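Local coordinates for poly-beta-hydroxybuterate polymerase (Cupriavidus necator, PDB 5T6O), which polymerises hydroxybutyryl units into the storage polyester polyhydroxybutyrate, the part present being the catalytic domain, of alpha/beta hydrolase fold, at residues 87-92 with 256-261; 91-96 with 126-131; 180-185 with 240-245; 190-195 with 203-208. The protein carries 1 engineered substitution. All blocks are in the same frame, centred on the assembly; numbering follows the deposited sequence.

Contacts 1 and 2 both start around the N-terminal end of helix 89-108. Contact 2 closes first, bringing in helix 120-134 after 29 intervening residues; contact 1 closes last, at the hairpin of strands 257-258 and 261-262, and its loop encloses contact 3, which in turn encloses contact 4. Contacts 1 and 2 adjoin, with Trp89 packed on Thr127 and Val261 on Val131, and tie core helices to one another and to the hairpin. Contacts 3 and 4 lie in the insertion between sheet strands 140-146 and 272-277, the usual place of a cap. Leu256 meets His243 between contacts 1 and 3, whereas contacts 3 and 4 both touch the second subunit.

Contact 1 (87-92 with 256-261); sequences STWDDY and LTVCGV
Asp90 and Cys259 bring their CA atoms to 5.6 Å, where the first turn of helix 89-108 meets the type I' beta turn Val258-Val261 of a small hairpin. The carboxylate of Asp90 spans the gap, OD2 accepting the backbone N-H of Cys259 over 2.9 Å in a nearly straight bond (168°). The donor stands well above the carboxylate plane. A water donates to the same OD2 (2.7 Å) and to Thr257 O, so the hairpin holds this one oxygen twice, directly and through solvent. Chi1 (-75°) carries the carboxylate toward the hairpin, and the turn about chi2 (24°) sets OD1 against Val258 CG1 at 3.6 Å. Cys259 SG lies 3.5 Å from Asp90 O and 4.0 Å from Asp90 CB. The indole of Trp89 contributes its pyrrole edge, NE1 lying 4.1 Å from Val258 CG1, a methyl close to the ring plane. Behind these residues Thr88 N-caps the helix and closes a capping box with Asp91: Asp91 N donates to Thr88 OG1 and Thr88 N to Asp91 OD2, which fixes the start of the helix from which Asp90 projects. The hairpin thus lies against the N-terminal end of helix 89-108; Trp239 of helix 234-246 stacks on Trp89 and touches Val258, and Ile124 and Thr127 of helix 120-134 pack on the indole.

Contact 2 (91-96 with 126-131); sequences DYIEHA and STALAV
Ile93 meets Thr127, Ala128 and Val131 through aliphatic groups, and the flat side chains of this part of helix 89-108 stand elsewhere: one face of the His95 imidazole carries Glu94 CG, 4.0 Å above the plane and offset toward the rim, and the ring of Tyr22 also meets it, its plane inclined by about 25°. Tyr92 likewise turns its ring toward Trp77, Trp236 and Tyr22. The interface itself depends on the two branches of Ile93. CG2, anti to the backbone N, lies over the backbone of the facing helix, 4.0 Å from Ala128 CA and 4.2 Å from Ala128 CB, with Val131 CG2 farther along at 4.4 Å. The other branch ends in CD1, which sits 3.9 Å from Thr127 CG2 and equally near Thr127 CB; the two side chains cross at about a right angle. Thr127 presents its methyl group here and spends its hydroxyl on Thr123 O, within its own helix. In the alpha/beta hydrolase fold these helices belong to successive beta-alpha-beta crossovers: helix 89-108 connects strands 72-77 and 113-118, and helix 120-134 runs on from there to strand 140-146. Their local axes cross at -72° and approach to 9.7 Å, consistent with the small Ala128 lying opposite Ile93, where the CA atoms are 5.7 Å apart. Val258 of the hairpin packs on Ile93, Thr127 and Val131 alike, and Glu94 reaches Arg135 in a salt bridge at the margin.

Contact 3 (180-185 with 240-245); sequences APCALL and YLRHTY. With SO4 (sulfate ion), chain D.
Arg242 reaches Ala180 with a side chain that leaves helix 234-246 extended (chi1 171°, chi2 174°) and then bends at chi3 (-70°), which turns the guanidinium end-on to the loop. NH1 and NH2 both donate to the single oxygen Ala180 O, each over 2.8 Å, and that oxygen lies almost in the guanidinium plane. Sharing one acceptor bends both bonds; NH2 is tilted modestly from the carbonyl plane, NH1 stands well above it. Over one face of the guanidinium sits Cys182 SG, 3.7 Å from NH1; its disulfide to Cys238, on the helix that bears Arg242, adds a covalent link to this charge-assisted, bifurcated hydrogen bond. Loop and helix both belong to the insertion between strands 140-146 and 272-277 of the alpha/beta hydrolase fold, the usual site of a cap. A sulfate ion, probably from the crystallisation liquor, fills the angle between the segments. Its O2 receives Arg242 NH1 and His243 NE2, both at 2.9 Å, whereas its O3 takes the backbone N-H of Cys182 at 2.8 Å. Arg242 CG lies 3.9 Å above the centre of one imidazole face, and ND1 is hydrogen-bonded to Glu249 OE1. Pro181 O is bonded to Tyr206 OH of the second subunit, and Ala180 N to Asn210 OD1 of that subunit. With an anion at one ring nitrogen and a carboxylate at the other, His243 is probably protonated; the sulfate's bonds are consistent with a small anion-binding site, though no natural ligand is implied.

Contact 4 (190-195 with 203-208); sequences LANTFS and VWNYVV
Ser195 and Trp204 form the close side of this contact, Asn192 and Asn205 the looser one, bridged by water. On the close side the indole N-H of Trp204 donates to Ser195 OG, NE1 to OG 3.1 Å at 156°, with the oxygen near the ring plane. Trp204 leaves helix 202-215 with CG anti to its backbone N (chi1 171°), which carries the pyrrole edge toward the loop after strand 188-191. Both elements lie in the insertion between strands 140-146 and 272-277, probably the cap region, beside the second subunit: Leu241 of that subunit packs against Trp204, while Val208 CG2, one turn on, lies 3.6 Å above the centre of one indole face. On the other side the two amides stay apart, Asn192 ND2 and Asn205 OD1 being separated by 4.4 Å. A water joins them, accepting from Asn192 ND2 at 3.0 Å and donating to Asn205 OD1 over a separation shorter than usual, its exact length doubtful. Asn205 is partly exposed, unlike the buried Ser195 and Trp204. Within the loop, Asn192 OD1 accepts the backbone N-H of Ser195 (2.9 Å) in an Asx motif, so the residue that reaches the water also fixes the bend presenting Ser195 to the indole. That N-H fixes the amide of Asn192 with ND2 toward the water; the bonds of Asn205 to the water and to Asn200 OD1 are consistent with its modelled orientation, and the buried indole N-H has its acceptor in a serine held by the same small network.

Contact 1 (87-92 with 256-261)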
# COMPACT_ATOMS: atom_id res chain seq x y z
N SER A 87 29.06 -15.26 -21.02
CA SER A 87 28.81 -16.20 -19.93
C SER A 87 27.33 -16.25 -19.57
O SER A 87 26.64 -15.24 -19.59
CB SER A 87 29.61 -15.79 -18.69
OG SER A 87 30.99 -15.68 -18.98
N THR A 88 26.87 -17.44 -19.21
CA THR A 88 25.46 -17.70 -18.98
C THR A 88 25.19 -17.95 -17.50
O THR A 88 26.11 -18.16 -16.71
CB THR A 88 24.99 -18.92 -19.79
OG1 THR A 88 25.68 -20.08 -19.30
CG2 THR A 88 25.30 -18.72 -21.26
N TRP A 89 23.90 -17.95 -17.16
CA TRP A 89 23.51 -18.35 -15.81
C TRP A 89 24.02 -19.75 -15.49
O TRP A 89 24.53 -19.99 -14.39
CB TRP A 89 21.99 -18.27 -15.66
CG TRP A 89 21.43 -18.83 -14.37
CD1 TRP A 89 21.03 -20.12 -14.14
CD2 TRP A 89 21.19 -18.11 -13.15
NE1 TRP A 89 20.56 -20.25 -12.85
CE2 TRP A 89 20.65 -19.04 -12.22
CE3 TRP A 89 21.39 -16.78 -12.74
CZ2 TRP A 89 20.30 -18.67 -10.92
CZ3 TRP A 89 21.04 -16.42 -11.45
CH2 TRP A 89 20.50 -17.37 -10.55
N ASP A 90 23.92 -20.67 -16.46
CA ASP A 90 24.41 -22.04 -16.26
C ASP A 90 25.91 -22.08 -16.04
O ASP A 90 26.41 -22.87 -15.23
CB ASP A 90 24.02 -22.93 -17.45
CG ASP A 90 22.56 -23.32 -17.44
OD1 ASP A 90 21.76 -22.58 -16.84
OD2 ASP A 90 22.20 -24.36 -18.02
N ASP A 91 26.66 -21.25 -16.78
CA ASP A 91 28.11 -21.20 -16.59
C ASP A 91 28.44 -20.89 -15.14
O ASP A 91 29.33 -21.51 -14.54
CB ASP A 91 28.74 -20.14 -17.49
CG ASP A 91 28.74 -20.51 -18.96
OD1 ASP A 91 28.62 -21.71 -19.31
OD2 ASP A 91 28.89 -19.57 -19.77
N TYR A 92 27.75 -19.90 -14.58
CA TYR A 92 28.02 -19.47 -13.21
C TYR A 92 27.63 -20.56 -12.22
O TYR A 92 28.32 -20.75 -11.21
CB TYR A 92 27.26 -18.18 -12.90
CG TYR A 92 28.02 -16.92 -13.28
CD1 TYR A 92 28.58 -16.77 -14.54
CD2 TYR A 92 28.17 -15.88 -12.37
CE1 TYR A 92 29.27 -15.62 -14.89
CE2 TYR A 92 28.85 -14.72 -12.71
CZ TYR A 92 29.40 -14.60 -13.96
OH TYR A 92 30.08 -13.44 -14.28
N LEU A 256 12.16 -24.89 -14.71
CA LEU A 256 13.40 -24.47 -15.36
C LEU A 256 14.41 -25.61 -15.41
O LEU A 256 14.56 -26.38 -14.46
CB LEU A 256 14.03 -23.28 -14.62
CG LEU A 256 13.16 -22.03 -14.48
CD1 LEU A 256 13.87 -20.99 -13.61
CD2 LEU A 256 12.81 -21.47 -15.85
N THR A 257 15.12 -25.71 -16.53
CA THR A 257 16.22 -26.65 -16.68
C THR A 257 17.53 -25.87 -16.62
O THR A 257 17.71 -24.89 -17.36
CB THR A 257 16.13 -27.43 -17.99
OG1 THR A 257 15.11 -28.42 -17.88
CG2 THR A 257 17.45 -28.13 -18.29
N VAL A 258 18.41 -26.29 -15.72
CA VAL A 258 19.68 -25.61 -15.46
C VAL A 258 20.75 -26.67 -15.38
O VAL A 258 20.60 -27.66 -14.66
CB VAL A 258 19.62 -24.80 -14.14
CG1 VAL A 258 21.01 -24.25 -13.76
CG2 VAL A 258 18.59 -23.67 -14.26
N CYS A 259 21.83 -26.49 -16.16
CA CYS A 259 22.96 -27.43 -16.18
C CYS A 259 22.50 -28.86 -16.41
O CYS A 259 23.02 -29.81 -15.81
CB CYS A 259 23.78 -27.32 -14.90
SG CYS A 259 24.54 -25.71 -14.64
N GLY A 260 21.49 -29.02 -17.27
CA GLY A 260 21.05 -30.33 -17.71
C GLY A 260 20.02 -31.02 -16.84
O GLY A 260 19.67 -32.18 -17.14
N VAL A 261 19.51 -30.38 -15.79
CA VAL A 261 18.52 -31.03 -14.92
C VAL A 261 17.42 -30.05 -14.57
O VAL A 261 17.62 -28.82 -14.56
CB VAL A 261 19.15 -31.59 -13.62
CG1 VAL A 261 20.10 -32.75 -13.93
CG2 VAL A 261 19.87 -30.48 -12.86
O HOH W 1 19.90 -24.89 -19.40

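Contact 2 (91-96 with 126-131)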
# COMPACT_ATOMS: atom_id res chain seq x y z
N ASP A 91 26.66 -21.25 -16.78
CA ASP A 91 28.11 -21.20 -16.59
C ASP A 91 28.44 -20.89 -15.14
O ASP A 91 29.33 -21.51 -14.54
CB ASP A 91 28.74 -20.14 -17.49
CG ASP A 91 28.74 -20.51 -18.96
OD1 ASP A 91 28.62 -21.71 -19.31
OD2 ASP A 91 28.89 -19.57 -19.77
N TYR A 92 27.75 -19.90 -14.58
CA TYR A 92 28.02 -19.47 -13.21
C TYR A 92 27.63 -20.56 -12.22
O TYR A 92 28.32 -20.75 -11.21
CB TYR A 92 27.26 -18.18 -12.90
CG TYR A 92 28.02 -16.92 -13.28
CD1 TYR A 92 28.58 -16.77 -14.54
CD2 TYR A 92 28.17 -15.88 -12.37
CE1 TYR A 92 29.27 -15.62 -14.89
CE2 TYR A 92 28.85 -14.72 -12.71
CZ TYR A 92 29.40 -14.60 -13.96
OH TYR A 92 30.08 -13.44 -14.28
N ILE A 93 26.53 -21.27 -12.49
CA ILE A 93 26.11 -22.35 -11.60
C ILE A 93 27.16 -23.45 -11.56
O ILE A 93 27.58 -23.90 -10.49
CB ILE A 93 24.73 -22.90 -12.02
CG1 ILE A 93 23.66 -21.81 -11.90
CG2 ILE A 93 24.36 -24.10 -11.17
CD1 ILE A 93 23.46 -21.27 -10.48
N GLU A 94 27.61 -23.89 -12.75
CA GLU A 94 28.53 -25.02 -12.83
C GLU A 94 29.94 -24.63 -12.40
O GLU A 94 30.57 -25.32 -11.58
CB GLU A 94 28.56 -25.56 -14.26
CG GLU A 94 29.30 -26.87 -14.37
CD GLU A 94 28.49 -28.02 -13.80
OE1 GLU A 94 27.41 -28.31 -14.36
OE2 GLU A 94 28.93 -28.63 -12.79
N HIS A 95 30.47 -23.55 -12.97
CA HIS A 95 31.89 -23.26 -12.84
C HIS A 95 32.22 -22.35 -11.66
O HIS A 95 33.40 -22.08 -11.42
CB HIS A 95 32.41 -22.65 -14.14
CG HIS A 95 32.20 -23.54 -15.32
ND1 HIS A 95 32.73 -24.81 -15.40
CD2 HIS A 95 31.50 -23.35 -16.46
CE1 HIS A 95 32.37 -25.37 -16.54
NE2 HIS A 95 31.62 -24.50 -17.21
N ALA A 96 31.22 -21.88 -10.92
CA ALA A 96 31.50 -21.09 -9.73
C ALA A 96 30.78 -21.67 -8.51
O ALA A 96 31.44 -22.05 -7.54
CB ALA A 96 31.12 -19.63 -9.95
N SER A 126 21.16 -21.67 -4.01
CA SER A 126 20.01 -22.56 -3.95
C SER A 126 19.82 -23.31 -5.26
O SER A 126 19.51 -24.51 -5.26
CB SER A 126 18.74 -21.77 -3.59
OG SER A 126 18.88 -21.16 -2.32
N THR A 127 20.00 -22.62 -6.39
CA THR A 127 19.90 -23.29 -7.68
C THR A 127 20.96 -24.38 -7.80
O THR A 127 20.67 -25.49 -8.24
CB THR A 127 20.03 -22.26 -8.81
OG1 THR A 127 18.98 -21.29 -8.68
CG2 THR A 127 19.94 -22.94 -10.18
N ALA A 128 22.19 -24.07 -7.37
CA ALA A 128 23.28 -25.04 -7.46
C ALA A 128 23.00 -26.29 -6.65
O ALA A 128 23.25 -27.41 -7.11
CB ALA A 128 24.59 -24.39 -7.00
N LEU A 129 22.49 -26.13 -5.43
CA LEU A 129 22.19 -27.30 -4.61
C LEU A 129 21.02 -28.09 -5.19
O LEU A 129 21.02 -29.33 -5.11
CB LEU A 129 21.93 -26.88 -3.17
CG LEU A 129 23.20 -26.46 -2.42
CD1 LEU A 129 22.83 -25.83 -1.09
CD2 LEU A 129 24.12 -27.65 -2.20
N ALA A 130 20.05 -27.41 -5.79
CA ALA A 130 18.96 -28.13 -6.46
C ALA A 130 19.48 -28.90 -7.67
O ALA A 130 19.03 -30.02 -7.93
CB ALA A 130 17.85 -27.15 -6.86
N VAL A 131 20.41 -28.31 -8.43
CA VAL A 131 21.04 -29.03 -9.53
C VAL A 131 21.78 -30.26 -9.00
O VAL A 131 21.64 -31.37 -9.53
CB VAL A 131 21.98 -28.10 -10.32
CG1 VAL A 131 22.91 -28.92 -11.26
CG2 VAL A 131 21.16 -27.10 -11.14

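Contact 3 (180-185 with 240-245)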
# COMPACT_ATOMS: atom_id res chain seq x y z
N ALA A 180 12.85 -14.62 -27.11
CA ALA A 180 14.10 -14.55 -27.85
C ALA A 180 15.24 -15.02 -26.95
O ALA A 180 15.39 -14.50 -25.84
CB ALA A 180 14.35 -13.14 -28.35
N PRO A 181 16.05 -15.99 -27.37
CA PRO A 181 16.99 -16.63 -26.44
C PRO A 181 18.01 -15.64 -25.88
O PRO A 181 18.50 -14.76 -26.59
CB PRO A 181 17.66 -17.71 -27.30
CG PRO A 181 16.67 -18.01 -28.36
CD PRO A 181 15.99 -16.70 -28.66
N CYS A 182 18.30 -15.80 -24.58
CA CYS A 182 19.31 -14.97 -23.93
C CYS A 182 20.67 -15.19 -24.55
O CYS A 182 21.52 -14.29 -24.51
CB CYS A 182 19.37 -15.28 -22.44
SG CYS A 182 17.92 -14.72 -21.54
N ALA A 183 20.91 -16.38 -25.12
CA ALA A 183 22.21 -16.69 -25.71
C ALA A 183 22.53 -15.81 -26.91
O ALA A 183 23.67 -15.84 -27.39
CB ALA A 183 22.27 -18.16 -26.13
N LEU A 184 21.56 -15.06 -27.42
CA LEU A 184 21.82 -14.21 -28.58
C LEU A 184 22.46 -12.88 -28.20
O LEU A 184 22.91 -12.16 -29.09
CB LEU A 184 20.51 -13.98 -29.35
CG LEU A 184 19.95 -15.23 -30.03
CD1 LEU A 184 18.67 -14.90 -30.81
CD2 LEU A 184 20.98 -15.86 -30.96
N LEU A 185 22.52 -12.57 -26.91
CA LEU A 185 23.10 -11.33 -26.42
C LEU A 185 24.57 -11.52 -26.08
O LEU A 185 24.99 -12.58 -25.61
CB LEU A 185 22.37 -10.84 -25.17
CG LEU A 185 20.87 -10.64 -25.34
CD1 LEU A 185 20.33 -9.96 -24.11
CD2 LEU A 185 20.58 -9.82 -26.58
N TYR A 240 18.52 -14.12 -15.65
CA TYR A 240 18.08 -13.74 -14.31
C TYR A 240 16.84 -12.85 -14.37
O TYR A 240 15.84 -13.13 -13.70
CB TYR A 240 19.24 -13.04 -13.61
CG TYR A 240 18.97 -12.66 -12.17
CD1 TYR A 240 18.50 -13.60 -11.26
CD2 TYR A 240 19.21 -11.37 -11.73
CE1 TYR A 240 18.26 -13.25 -9.94
CE2 TYR A 240 18.96 -11.01 -10.41
CZ TYR A 240 18.50 -11.95 -9.52
OH TYR A 240 18.26 -11.59 -8.21
N LEU A 241 16.87 -11.80 -15.19
CA LEU A 241 15.70 -10.92 -15.31
C LEU A 241 14.48 -11.68 -15.81
O LEU A 241 13.38 -11.52 -15.28
CB LEU A 241 16.03 -9.76 -16.25
CG LEU A 241 15.48 -8.36 -16.00
CD1 LEU A 241 15.80 -7.91 -14.59
CD2 LEU A 241 16.07 -7.40 -17.04
N ARG A 242 14.66 -12.50 -16.85
CA ARG A 242 13.52 -13.17 -17.48
C ARG A 242 12.87 -14.18 -16.54
O ARG A 242 11.64 -14.18 -16.37
CB ARG A 242 13.96 -13.86 -18.77
CG ARG A 242 12.90 -14.76 -19.40
CD ARG A 242 13.41 -15.27 -20.74
NE ARG A 242 13.45 -14.18 -21.72
CZ ARG A 242 14.04 -14.28 -22.91
NH1 ARG A 242 14.67 -15.40 -23.25
NH2 ARG A 242 14.01 -13.25 -23.75
N HIS A 243 13.67 -15.06 -15.93
CA HIS A 243 13.12 -16.26 -15.31
C HIS A 243 12.84 -16.08 -13.82
O HIS A 243 12.24 -16.97 -13.21
CB HIS A 243 14.06 -17.45 -15.53
CG HIS A 243 14.15 -17.87 -16.97
ND1 HIS A 243 13.09 -18.42 -17.65
CD2 HIS A 243 15.17 -17.79 -17.86
CE1 HIS A 243 13.45 -18.68 -18.89
NE2 HIS A 243 14.70 -18.30 -19.05
N THR A 244 13.26 -14.96 -13.22
CA THR A 244 12.91 -14.69 -11.84
C THR A 244 11.98 -13.49 -11.75
O THR A 244 10.76 -13.66 -11.62
CB THR A 244 14.18 -14.52 -10.98
OG1 THR A 244 14.88 -13.32 -11.32
CG2 THR A 244 15.12 -15.70 -11.17
N TYR A 245 12.51 -12.27 -11.87
CA TYR A 245 11.67 -11.08 -11.72
C TYR A 245 10.47 -11.09 -12.66
O TYR A 245 9.36 -10.71 -12.26
CB TYR A 245 12.49 -9.82 -11.96
CG TYR A 245 13.39 -9.47 -10.81
CD1 TYR A 245 12.93 -8.71 -9.74
CD2 TYR A 245 14.71 -9.90 -10.79
CE1 TYR A 245 13.75 -8.39 -8.68
CE2 TYR A 245 15.54 -9.58 -9.73
CZ TYR A 245 15.06 -8.83 -8.69
OH TYR A 245 15.89 -8.52 -7.64
S SO4 D . 16.74 -18.48 -22.12
O1 SO4 D . 16.46 -19.91 -21.99
O2 SO4 D . 15.54 -17.74 -21.74
O3 SO4 D . 17.12 -18.15 -23.50
O4 SO4 D . 17.88 -18.12 -21.28

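Contact 4 (190-195 with 203-208)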
# COMPACT_ATOMS: atom_id res chain seq x y z
N LEU A 190 26.75 -2.85 -16.46
CA LEU A 190 27.01 -2.40 -15.10
C LEU A 190 25.85 -2.75 -14.19
O LEU A 190 24.68 -2.60 -14.57
CB LEU A 190 27.23 -0.89 -15.08
CG LEU A 190 28.56 -0.38 -15.62
CD1 LEU A 190 28.49 1.13 -15.76
CD2 LEU A 190 29.69 -0.80 -14.68
N ALA A 191 26.16 -3.18 -12.97
CA ALA A 191 25.13 -3.52 -11.99
C ALA A 191 25.54 -3.04 -10.61
O ALA A 191 26.72 -3.09 -10.25
CB ALA A 191 24.88 -5.03 -11.92
N ASN A 192 24.56 -2.58 -9.84
CA ASN A 192 24.77 -2.37 -8.42
C ASN A 192 23.50 -2.78 -7.69
O ASN A 192 22.48 -3.11 -8.31
CB ASN A 192 25.16 -0.92 -8.13
CG ASN A 192 24.14 0.07 -8.62
OD1 ASN A 192 22.94 -0.16 -8.50
ND2 ASN A 192 24.60 1.16 -9.20
N THR A 193 23.56 -2.76 -6.36
CA THR A 193 22.49 -3.34 -5.57
C THR A 193 21.32 -2.38 -5.41
O THR A 193 20.17 -2.75 -5.69
CB THR A 193 23.02 -3.74 -4.19
OG1 THR A 193 24.04 -4.73 -4.34
CG2 THR A 193 21.91 -4.30 -3.32
N PHE A 194 21.59 -1.16 -4.97
CA PHE A 194 20.48 -0.27 -4.65
C PHE A 194 19.79 0.27 -5.89
O PHE A 194 18.62 0.66 -5.80
CB PHE A 194 20.97 0.86 -3.74
CG PHE A 194 21.07 0.42 -2.30
CD1 PHE A 194 22.16 -0.29 -1.86
CD2 PHE A 194 20.02 0.65 -1.42
CE1 PHE A 194 22.24 -0.73 -0.55
CE2 PHE A 194 20.08 0.22 -0.10
CZ PHE A 194 21.19 -0.48 0.33
N SER A 195 20.45 0.25 -7.05
CA SER A 195 19.79 0.64 -8.29
C SER A 195 19.69 -0.52 -9.29
O SER A 195 19.62 -0.29 -10.50
CB SER A 195 20.51 1.84 -8.92
OG SER A 195 20.48 2.96 -8.03
N VAL A 203 24.59 10.18 -14.98
CA VAL A 203 23.85 11.28 -14.36
C VAL A 203 23.10 10.80 -13.12
O VAL A 203 23.16 11.44 -12.06
CB VAL A 203 22.89 11.93 -15.38
CG1 VAL A 203 21.96 12.91 -14.67
CG2 VAL A 203 23.68 12.62 -16.51
N TRP A 204 22.36 9.70 -13.24
CA TRP A 204 21.68 9.13 -12.08
C TRP A 204 22.67 8.87 -10.95
O TRP A 204 22.44 9.25 -9.79
CB TRP A 204 20.97 7.83 -12.48
CG TRP A 204 20.41 7.01 -11.32
CD1 TRP A 204 21.07 6.09 -10.55
CD2 TRP A 204 19.06 7.03 -10.85
NE1 TRP A 204 20.22 5.55 -9.62
CE2 TRP A 204 18.98 6.11 -9.78
CE3 TRP A 204 17.92 7.74 -11.22
CZ2 TRP A 204 17.79 5.88 -9.09
CZ3 TRP A 204 16.74 7.52 -10.53
CH2 TRP A 204 16.68 6.59 -9.48
N ASN A 205 23.79 8.21 -11.26
CA ASN A 205 24.76 7.87 -10.23
C ASN A 205 25.32 9.12 -9.57
O ASN A 205 25.43 9.19 -8.34
CB ASN A 205 25.89 7.02 -10.84
CG ASN A 205 25.42 5.63 -11.23
OD1 ASN A 205 24.35 5.20 -10.82
ND2 ASN A 205 26.23 4.92 -12.00
N TYR A 206 25.62 10.14 -10.37
CA TYR A 206 26.13 11.42 -9.85
C TYR A 206 25.11 12.09 -8.93
O TYR A 206 25.42 12.47 -7.79
CB TYR A 206 26.48 12.30 -11.04
CG TYR A 206 27.02 13.70 -10.83
CD1 TYR A 206 28.38 13.92 -10.66
CD2 TYR A 206 26.18 14.80 -10.92
CE1 TYR A 206 28.89 15.21 -10.55
CE2 TYR A 206 26.68 16.10 -10.82
CZ TYR A 206 28.04 16.29 -10.62
OH TYR A 206 28.55 17.57 -10.52
N VAL A 207 23.87 12.23 -9.40
CA VAL A 207 22.86 12.96 -8.65
C VAL A 207 22.46 12.20 -7.38
O VAL A 207 22.36 12.78 -6.30
CB VAL A 207 21.64 13.24 -9.55
CG1 VAL A 207 20.48 13.74 -8.73
CG2 VAL A 207 21.99 14.28 -10.55
N VAL A 208 22.25 10.89 -7.50
CA VAL A 208 21.81 10.11 -6.34
C VAL A 208 22.90 10.09 -5.27
O VAL A 208 22.63 10.33 -4.08
CB VAL A 208 21.41 8.69 -6.76
CG1 VAL A 208 21.16 7.82 -5.53
CG2 VAL A 208 20.15 8.76 -7.64
O HOH W 2 22.91 3.18 -10.58